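Local atomic coordinates of Peptide/nickel transport system substrate-binding protein (Listeria monocytogenes serotype 1/2a, PDB entry 5KZT), a protein that binds peptides and probably delivers them to a membrane transporter for uptake into the cell. Residues N158-F161 with T165-P168; E47-L52 with N95-S100; Y99-A104 with L136-V141. All coordinates share one frame; numbering follows the deposited sequence.

How the contacts relate
Helix 94-105 ties the three contacts together. Contacts 2 and 3 both use it and share Tyr99 and Ser100, their centres about 10 Å apart; contact 1 lies beside it, its centre about 6 Å from that of contact 2 and about 12 Å from that of contact 3. Along the chain contact 2 opens first, at 47-52, contact 3 begins on the helical stretch where contact 2 ends, and both close before contact 1 opens. Two probable hydrogen bonds hold contact 1 against the helix: Ser100 OG lies 2.7 Å from Phe167 O, and Trp101 NE1 lies 2.9 Å from Phe166 O. The helix thus has strand 138-140, the 47-52 segment and the 165-168 segment packed against it.

Contact 1: N158-F161 with T165-P168; sequences NSLF and TFFP
Leu160 lays its CB over one face of the Phe166 ring, a CH-pi contact in which the carbon stands 4.1 Å from the ring centroid of Phe166 and 17° off the ring normal. The methylene sits toward the rim, nearest Phe166 CE1 at 3.9 Å. The backbone shares in this packing: Leu160 O comes within 3.3 Å of Phe166 CD1. Phe166 reaches this place because its CG stands anti to its own carbonyl carbon (chi1 -67°), on a CB that already points at the helix. A flat aromatic suits the site, since it can receive an aliphatic group on its face while passing close to a peptide carbonyl.

The next layer is looser. Phe161 meets Phe166 through its backbone, CA to Phe166 CB, and its own CB points away from the 165-168 segment. Phe167 also starts off away from the helix, yet its ring turns back and brings CE1 to 4.3 Å from Phe161 O, which lies near the ring plane at the edge.

No direct hydrogen bond joins the segments; water 1 does so instead, donating to Phe161 O at 2.8 Å and to Phe166 O at 2.7 Å. Both its protons are thereby spent on main-chain carbonyls of two buried residues. Phe166 O also accepts from Trp101 NE1, a second bond that holds this carbonyl.

The contact folds the connection after helix 157-161 back onto that helix, before helix 171-177 begins, within a buried aromatic cluster: Phe117 stacks on the Phe166 ring and Trp101 meets it edge-to-face, while Phe161 packs on Trp101 of helix 94-105.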
loop_
_atom_site.group_PDB
_atom_site.type_symbol
_atom_site.label_atom_id
_atom_site.label_comp_id
_atom_site.label_asym_id
_atom_site.label_seq_id
_atom_site.Cartn_x
_atom_site.Cartn_y
_atom_site.Cartn_z
ATOM N N ASN A 158 -14.035 -11.052 1.266
ATOM C CA ASN A 158 -14.777 -9.789 1.330
ATOM C C ASN A 158 -13.842 -8.562 1.423
ATOM O O ASN A 158 -14.206 -7.465 0.970
ATOM C CB ASN A 158 -15.768 -9.801 2.479
ATOM C CG ASN A 158 -16.885 -10.804 2.281
ATOM O OD1 ASN A 158 -17.014 -11.443 1.220
ATOM N ND2 ASN A 158 -17.701 -10.964 3.310
ATOM N N SER A 159 -12.653 -8.743 1.999
ATOM C CA SER A 159 -11.624 -7.677 2.008
ATOM C C SER A 159 -11.074 -7.421 0.598
ATOM O O SER A 159 -10.814 -6.274 0.206
ATOM C CB SER A 159 -10.486 -8.014 2.973
ATOM O OG SER A 159 -10.934 -8.174 4.311
ATOM N N LEU A 160 -10.922 -8.498 -0.177
ATOM C CA LEU A 160 -10.574 -8.333 -1.600
ATOM C C LEU A 160 -11.675 -7.581 -2.341
ATOM O O LEU A 160 -11.381 -6.644 -3.099
ATOM C CB LEU A 160 -10.256 -9.662 -2.282
ATOM C CG LEU A 160 -9.093 -10.456 -1.662
ATOM C CD1 LEU A 160 -8.875 -11.801 -2.346
ATOM C CD2 LEU A 160 -7.791 -9.658 -1.701
ATOM N N PHE A 161 -12.933 -7.950 -2.102
ATOM C CA PHE A 161 -14.067 -7.255 -2.746
ATOM C C PHE A 161 -14.111 -5.754 -2.381
ATOM O O PHE A 161 -14.638 -4.946 -3.124
ATOM C CB PHE A 161 -15.398 -7.875 -2.342
ATOM C CG PHE A 161 -15.631 -9.281 -2.818
ATOM C CD1 PHE A 161 -14.930 -9.844 -3.897
ATOM C CD2 PHE A 161 -16.614 -10.047 -2.199
ATOM C CE1 PHE A 161 -15.198 -11.142 -4.316
ATOM C CE2 PHE A 161 -16.884 -11.342 -2.631
ATOM C CZ PHE A 161 -16.177 -11.882 -3.688
ATOM N N THR A 165 -8.663 -2.938 -6.850
ATOM C CA THR A 165 -8.425 -3.774 -8.034
ATOM C C THR A 165 -9.668 -4.584 -8.437
ATOM O O THR A 165 -9.820 -4.952 -9.604
ATOM C CB THR A 165 -7.226 -4.737 -7.836
ATOM O OG1 THR A 165 -6.273 -4.146 -6.947
ATOM C CG2 THR A 165 -6.556 -5.065 -9.188
ATOM N N PHE A 166 -10.545 -4.842 -7.474
ATOM C CA PHE A 166 -11.795 -5.572 -7.669
ATOM C C PHE A 166 -13.018 -4.650 -7.884
ATOM O O PHE A 166 -14.132 -5.133 -7.990
ATOM C CB PHE A 166 -12.041 -6.474 -6.449
ATOM C CG PHE A 166 -11.046 -7.582 -6.316
ATOM C CD1 PHE A 166 -9.768 -7.344 -5.839
ATOM C CD2 PHE A 166 -11.383 -8.882 -6.692
ATOM C CE1 PHE A 166 -8.842 -8.399 -5.736
ATOM C CE2 PHE A 166 -10.456 -9.927 -6.574
ATOM C CZ PHE A 166 -9.198 -9.673 -6.107
ATOM N N PHE A 167 -12.812 -3.336 -7.972
ATOM C CA PHE A 167 -13.897 -2.406 -8.292
ATOM C C PHE A 167 -14.314 -2.593 -9.753
ATOM O O PHE A 167 -13.484 -2.973 -10.568
ATOM C CB PHE A 167 -13.443 -0.961 -8.084
ATOM C CG PHE A 167 -13.262 -0.552 -6.636
ATOM C CD1 PHE A 167 -13.410 -1.453 -5.569
ATOM C CD2 PHE A 167 -12.902 0.755 -6.351
ATOM C CE1 PHE A 167 -13.226 -1.043 -4.265
ATOM C CE2 PHE A 167 -12.724 1.174 -5.044
ATOM C CZ PHE A 167 -12.883 0.281 -3.997
ATOM N N PRO A 168 -15.583 -2.279 -10.088
ATOM C CA PRO A 168 -16.033 -2.282 -11.476
ATOM C C PRO A 168 -15.469 -1.117 -12.289
ATOM O O PRO A 168 -15.012 -0.114 -11.721
ATOM C CB PRO A 168 -17.545 -2.177 -11.347
ATOM C CG PRO A 168 -17.746 -1.375 -10.102
ATOM C CD PRO A 168 -16.611 -1.731 -9.181
HETATM O O HOH W 1 -15.614 -5.387 -5.753
#

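Contact 2: E47-L52 with N95-S100; sequences EGLYAL and NDYVYS
Leu49 and Tyr97 carry the apolar part of this contact, the branched end of the leucine resting against the far half of the tyrosine ring. Leu49 CD2 is 3.5 Å from Tyr97 CE2, and Leu49 CG lies 3.6 Å from that same ring carbon. The leucine end meets the ring at a slant, neither squarely over its face nor at its edge. Leucine suits the place because its branched, apolar end can lie against an aromatic ring; CD2 and CG both do so. Tyr97 CB points toward the 47-52 segment; with CG anti to the carbonyl carbon (chi1 -68°), the ring carries the contact across to a segment whose nearest CA, that of Gly48, is 8.6 Å from Tyr97 CA.

Contact with the backbone comes at the phenol end. Gly48 C lies at the ring edge, near its plane, 3.9 Å from Tyr97 OH, and with no side chain on Gly48 the main chain itself meets the tyrosine.

Hydrogen bonding between the segments is absent; Glu47, which flanks Gly48, is held from elsewhere, by Tyr214 and Trp215 through its two carboxylate oxygens.

The contact thus joins the segment leading into strand 50-52, which pairs antiparallel with strand 58-60, to helix 94-105. Pro168, and Ile138 from strand 138-140, also touch Tyr97, while Leu80 packs on Leu49.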
loop_
_atom_site.group_PDB
_atom_site.type_symbol
_atom_site.label_atom_id
_atom_site.label_comp_id
_atom_site.label_asym_id
_atom_site.label_seq_id
_atom_site.Cartn_x
_atom_site.Cartn_y
_atom_site.Cartn_z
ATOM N N GLU A 47 -16.261 2.553 -6.001
ATOM C CA GLU A 47 -16.738 1.636 -4.997
ATOM C C GLU A 47 -16.963 0.251 -5.595
ATOM O O GLU A 47 -17.431 0.122 -6.718
ATOM C CB GLU A 47 -18.035 2.189 -4.390
ATOM C CG GLU A 47 -18.626 1.384 -3.230
ATOM C CD GLU A 47 -19.916 1.994 -2.730
ATOM O OE1 GLU A 47 -19.859 2.868 -1.826
ATOM O OE2 GLU A 47 -20.985 1.629 -3.257
ATOM N N GLY A 48 -16.605 -0.779 -4.823
ATOM C CA GLY A 48 -16.801 -2.175 -5.242
ATOM C C GLY A 48 -17.991 -2.825 -4.567
ATOM O O GLY A 48 -18.929 -2.131 -4.118
ATOM N N LEU A 49 -17.943 -4.154 -4.485
ATOM C CA LEU A 49 -19.022 -4.951 -3.900
ATOM C C LEU A 49 -19.158 -4.726 -2.400
ATOM O O LEU A 49 -20.261 -4.760 -1.888
ATOM C CB LEU A 49 -18.837 -6.434 -4.169
ATOM C CG LEU A 49 -18.851 -6.841 -5.633
ATOM C CD1 LEU A 49 -18.369 -8.275 -5.751
ATOM C CD2 LEU A 49 -20.234 -6.674 -6.245
ATOM N N TYR A 50 -18.025 -4.502 -1.727
ATOM C CA TYR A 50 -17.972 -4.278 -0.289
ATOM C C TYR A 50 -17.144 -3.032 -0.044
ATOM O O TYR A 50 -16.389 -2.620 -0.903
ATOM C CB TYR A 50 -17.318 -5.462 0.420
ATOM C CG TYR A 50 -18.225 -6.666 0.621
ATOM C CD1 TYR A 50 -18.605 -7.471 -0.446
ATOM C CD2 TYR A 50 -18.706 -7.001 1.895
ATOM C CE1 TYR A 50 -19.442 -8.568 -0.259
ATOM C CE2 TYR A 50 -19.534 -8.083 2.081
ATOM C CZ TYR A 50 -19.889 -8.861 1.004
ATOM O OH TYR A 50 -20.729 -9.919 1.227
ATOM N N ALA A 51 -17.303 -2.448 1.129
ATOM C CA ALA A 51 -16.449 -1.385 1.595
ATOM C C ALA A 51 -16.347 -1.501 3.121
ATOM O O ALA A 51 -17.331 -1.868 3.775
ATOM C CB ALA A 51 -17.027 -0.043 1.163
ATOM N N LEU A 52 -15.169 -1.212 3.686
ATOM C CA LEU A 52 -14.964 -1.270 5.146
ATOM C C LEU A 52 -15.883 -0.300 5.868
ATOM O O LEU A 52 -15.982 0.856 5.485
ATOM C CB LEU A 52 -13.497 -0.972 5.520
ATOM C CG LEU A 52 -12.587 -2.213 5.550
ATOM C CD1 LEU A 52 -12.817 -3.127 4.369
ATOM C CD2 LEU A 52 -11.115 -1.848 5.699
ATOM N N ASN A 95 -21.735 -6.532 -15.863
ATOM C CA ASN A 95 -20.755 -6.480 -16.955
ATOM C C ASN A 95 -19.537 -5.627 -16.623
ATOM O O ASN A 95 -18.443 -5.894 -17.110
ATOM C CB ASN A 95 -21.414 -6.001 -18.236
ATOM C CG ASN A 95 -22.532 -6.920 -18.670
ATOM O OD1 ASN A 95 -22.382 -8.132 -18.650
ATOM N ND2 ASN A 95 -23.680 -6.350 -19.008
ATOM N N ASP A 96 -19.728 -4.617 -15.778
ATOM C CA ASP A 96 -18.635 -3.743 -15.375
ATOM C C ASP A 96 -17.640 -4.468 -14.477
ATOM O O ASP A 96 -16.446 -4.170 -14.504
ATOM C CB ASP A 96 -19.158 -2.531 -14.611
ATOM C CG ASP A 96 -20.124 -1.691 -15.402
ATOM O OD1 ASP A 96 -20.132 -1.712 -16.642
ATOM O OD2 ASP A 96 -20.893 -0.956 -14.747
ATOM N N TYR A 97 -18.141 -5.397 -13.663
ATOM C CA TYR A 97 -17.265 -6.197 -12.817
ATOM C C TYR A 97 -16.547 -7.256 -13.629
ATOM O O TYR A 97 -15.338 -7.471 -13.454
ATOM C CB TYR A 97 -18.025 -6.870 -11.688
ATOM C CG TYR A 97 -18.557 -5.925 -10.659
ATOM C CD1 TYR A 97 -19.797 -5.322 -10.830
ATOM C CD2 TYR A 97 -17.846 -5.646 -9.504
ATOM C CE1 TYR A 97 -20.300 -4.439 -9.875
ATOM C CE2 TYR A 97 -18.342 -4.769 -8.549
ATOM C CZ TYR A 97 -19.577 -4.189 -8.741
ATOM O OH TYR A 97 -20.116 -3.342 -7.824
ATOM N N VAL A 98 -17.277 -7.909 -14.523
ATOM C CA VAL A 98 -16.670 -8.903 -15.392
ATOM C C VAL A 98 -15.550 -8.250 -16.198
ATOM O O VAL A 98 -14.421 -8.758 -16.247
ATOM C CB VAL A 98 -17.698 -9.566 -16.326
ATOM C CG1 VAL A 98 -17.021 -10.466 -17.355
ATOM C CG2 VAL A 98 -18.683 -10.386 -15.518
ATOM N N TYR A 99 -15.860 -7.120 -16.814
ATOM C CA TYR A 99 -14.854 -6.388 -17.579
ATOM C C TYR A 99 -13.615 -6.062 -16.744
ATOM O O TYR A 99 -12.508 -6.340 -17.171
ATOM C CB TYR A 99 -15.444 -5.113 -18.181
ATOM C CG TYR A 99 -14.382 -4.204 -18.732
ATOM C CD1 TYR A 99 -13.666 -4.544 -19.896
ATOM C CD2 TYR A 99 -14.047 -3.039 -18.074
ATOM C CE1 TYR A 99 -12.671 -3.720 -20.387
ATOM C CE2 TYR A 99 -13.053 -2.210 -18.555
ATOM C CZ TYR A 99 -12.369 -2.553 -19.705
ATOM O OH TYR A 99 -11.374 -1.708 -20.149
ATOM N N SER A 100 -13.793 -5.479 -15.561
ATOM C CA SER A 100 -12.629 -5.010 -14.790
ATOM C C SER A 100 -11.792 -6.136 -14.174
ATOM O O SER A 100 -10.580 -6.017 -14.088
ATOM C CB SER A 100 -13.015 -4.007 -13.719
ATOM O OG SER A 100 -13.708 -4.630 -12.676
#

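Contact 3: Y99-A104 with L136-V141; sequences YSWRRA and LGIKAV
Trp101 and Ile138 form the centre of a buried apolar contact between helix 94-105 and the edge strand 138-140 of an antiparallel sheet. Ile138 CD1 sits over one face of the indole, 3.6 Å from the centroid of the Trp101 six-membered ring and 14° off its normal. The two side chains cross at about a right angle. Extension of the isoleucine, CG1 anti to the backbone N (chi1 -178°) and CD1 reaching on, delivers the methyl to that face, while Ile138 CB lies 3.9 Å from Trp101 CE3. A broad indole can take a branched side chain in this way and still reach other partners: its NE1 donates to Phe166 O, and its rings meet Phe166 and Phe117 edge-to-face.

The strand lies outermost in the four-stranded sheet, beside strand 145-149, and Leu146 and Val148 of that neighbour pack on Ile138. Just before it, Gly137 centres an inverse gamma turn, with a weak bond from Ile138 N to Leu136 O. Ahead of this bend Leu136 turns its CD2 against the helix, 3.6 Å from Trp101 CB and 3.9 Å from Arg102 N.

At the margin the contact becomes polar, as suits the partly exposed Arg102. Arg102 NE donates to water 2 at 2.8 Å, in the plane of the guanidinium and at its edge, and that water can donate to Ile138 O, though it has more acceptors in reach than protons. Water 3 also donates to Ile138 O, at 2.8 Å, and accepts a weak bond from Arg102 NH2.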
loop_
_atom_site.group_PDB
_atom_site.type_symbol
_atom_site.label_atom_id
_atom_site.label_comp_id
_atom_site.label_asym_id
_atom_site.label_seq_id
_atom_site.Cartn_x
_atom_site.Cartn_y
_atom_site.Cartn_z
ATOM N N TYR A 99 -15.860 -7.120 -16.814
ATOM C CA TYR A 99 -14.854 -6.388 -17.579
ATOM C C TYR A 99 -13.615 -6.062 -16.744
ATOM O O TYR A 99 -12.508 -6.340 -17.171
ATOM C CB TYR A 99 -15.444 -5.113 -18.181
ATOM C CG TYR A 99 -14.382 -4.204 -18.732
ATOM C CD1 TYR A 99 -13.666 -4.544 -19.896
ATOM C CD2 TYR A 99 -14.047 -3.039 -18.074
ATOM C CE1 TYR A 99 -12.671 -3.720 -20.387
ATOM C CE2 TYR A 99 -13.053 -2.210 -18.555
ATOM C CZ TYR A 99 -12.369 -2.553 -19.705
ATOM O OH TYR A 99 -11.374 -1.708 -20.149
ATOM N N SER A 100 -13.793 -5.479 -15.561
ATOM C CA SER A 100 -12.629 -5.010 -14.790
ATOM C C SER A 100 -11.792 -6.136 -14.174
ATOM O O SER A 100 -10.580 -6.017 -14.088
ATOM C CB SER A 100 -13.015 -4.007 -13.719
ATOM O OG SER A 100 -13.708 -4.630 -12.676
ATOM N N TRP A 101 -12.415 -7.213 -13.736
ATOM C CA TRP A 101 -11.637 -8.334 -13.215
ATOM C C TRP A 101 -10.860 -9.005 -14.366
ATOM O O TRP A 101 -9.684 -9.345 -14.203
ATOM C CB TRP A 101 -12.521 -9.325 -12.507
ATOM C CG TRP A 101 -13.158 -8.837 -11.252
ATOM C CD1 TRP A 101 -13.415 -7.546 -10.873
ATOM C CD2 TRP A 101 -13.675 -9.662 -10.226
ATOM N NE1 TRP A 101 -14.074 -7.523 -9.659
ATOM C CE2 TRP A 101 -14.241 -8.815 -9.239
ATOM C CE3 TRP A 101 -13.683 -11.042 -10.019
ATOM C CZ2 TRP A 101 -14.834 -9.320 -8.067
ATOM C CZ3 TRP A 101 -14.289 -11.539 -8.857
ATOM C CH2 TRP A 101 -14.846 -10.677 -7.908
ATOM N N ARG A 102 -11.479 -9.135 -15.542
ATOM C CA ARG A 102 -10.732 -9.647 -16.687
ATOM C C ARG A 102 -9.576 -8.693 -17.042
ATOM O O ARG A 102 -8.477 -9.148 -17.353
ATOM C CB ARG A 102 -11.637 -9.881 -17.890
ATOM C CG ARG A 102 -12.661 -10.989 -17.739
ATOM C CD ARG A 102 -13.533 -11.073 -18.978
ATOM N NE ARG A 102 -14.546 -12.118 -18.886
ATOM C CZ ARG A 102 -15.478 -12.373 -19.802
ATOM N NH1 ARG A 102 -15.525 -11.707 -20.943
ATOM N NH2 ARG A 102 -16.358 -13.327 -19.582
ATOM N N ARG A 103 -9.815 -7.379 -16.961
ATOM C CA ARG A 103 -8.764 -6.382 -17.197
ATOM C C ARG A 103 -7.583 -6.575 -16.253
ATOM O O ARG A 103 -6.437 -6.479 -16.682
ATOM C CB ARG A 103 -9.298 -4.941 -17.050
ATOM C CG ARG A 103 -8.304 -3.833 -17.373
ATOM C CD ARG A 103 -9.027 -2.510 -17.580
ATOM N NE ARG A 103 -8.119 -1.422 -17.962
ATOM C CZ ARG A 103 -7.645 -0.483 -17.133
ATOM N NH1 ARG A 103 -7.974 -0.454 -15.838
ATOM N NH2 ARG A 103 -6.832 0.451 -17.601
ATOM N N ALA A 104 -7.875 -6.813 -14.972
ATOM C CA ALA A 104 -6.843 -6.999 -13.955
ATOM C C ALA A 104 -5.948 -8.202 -14.195
ATOM O O ALA A 104 -4.755 -8.116 -13.909
ATOM C CB ALA A 104 -7.450 -7.085 -12.556
ATOM N N LEU A 136 -11.925 -16.446 -16.516
ATOM C CA LEU A 136 -11.901 -16.068 -15.109
ATOM C C LEU A 136 -13.229 -16.409 -14.443
ATOM O O LEU A 136 -14.293 -16.285 -15.075
ATOM C CB LEU A 136 -11.633 -14.561 -14.976
ATOM C CG LEU A 136 -11.382 -14.036 -13.546
ATOM C CD1 LEU A 136 -10.125 -14.655 -12.920
ATOM C CD2 LEU A 136 -11.272 -12.519 -13.535
ATOM N N GLY A 137 -13.166 -16.841 -13.192
ATOM C CA GLY A 137 -14.333 -17.247 -12.442
ATOM C C GLY A 137 -15.248 -16.135 -11.984
ATOM O O GLY A 137 -15.570 -16.050 -10.805
ATOM N N ILE A 138 -15.660 -15.275 -12.909
ATOM C CA ILE A 138 -16.731 -14.308 -12.675
ATOM C C ILE A 138 -17.623 -14.293 -13.911
ATOM O O ILE A 138 -17.117 -14.203 -15.031
ATOM C CB ILE A 138 -16.188 -12.897 -12.324
ATOM C CG1 ILE A 138 -17.355 -11.941 -12.038
ATOM C CG2 ILE A 138 -15.228 -12.360 -13.413
ATOM C CD1 ILE A 138 -16.932 -10.605 -11.434
ATOM N N LYS A 139 -18.931 -14.407 -13.682
ATOM C CA LYS A 139 -19.977 -14.488 -14.698
ATOM C C LYS A 139 -21.057 -13.468 -14.389
ATOM O O LYS A 139 -21.476 -13.347 -13.232
ATOM C CB LYS A 139 -20.690 -15.843 -14.615
ATOM C CG LYS A 139 -20.299 -16.912 -15.594
ATOM C CD LYS A 139 -21.136 -18.159 -15.315
ATOM C CE LYS A 139 -20.702 -19.379 -16.124
ATOM N NZ LYS A 139 -19.268 -19.719 -15.874
ATOM N N ALA A 140 -21.529 -12.773 -15.429
ATOM C CA ALA A 140 -22.724 -11.960 -15.326
ATOM C C ALA A 140 -23.885 -12.907 -15.613
ATOM O O ALA A 140 -24.162 -13.239 -16.763
ATOM C CB ALA A 140 -22.701 -10.818 -16.318
ATOM N N VAL A 141 -24.541 -13.355 -14.557
ATOM C CA VAL A 141 -25.725 -14.201 -14.678
ATOM C C VAL A 141 -26.862 -13.401 -15.361
ATOM O O VAL A 141 -27.589 -13.922 -16.204
ATOM C CB VAL A 141 -26.145 -14.737 -13.290
ATOM C CG1 VAL A 141 -27.489 -15.435 -13.337
ATOM C CG2 VAL A 141 -25.067 -15.687 -12.756
HETATM O O HOH W 2 -14.875 -13.914 -16.788
HETATM O O HOH W 3 -17.859 -14.616 -17.718
#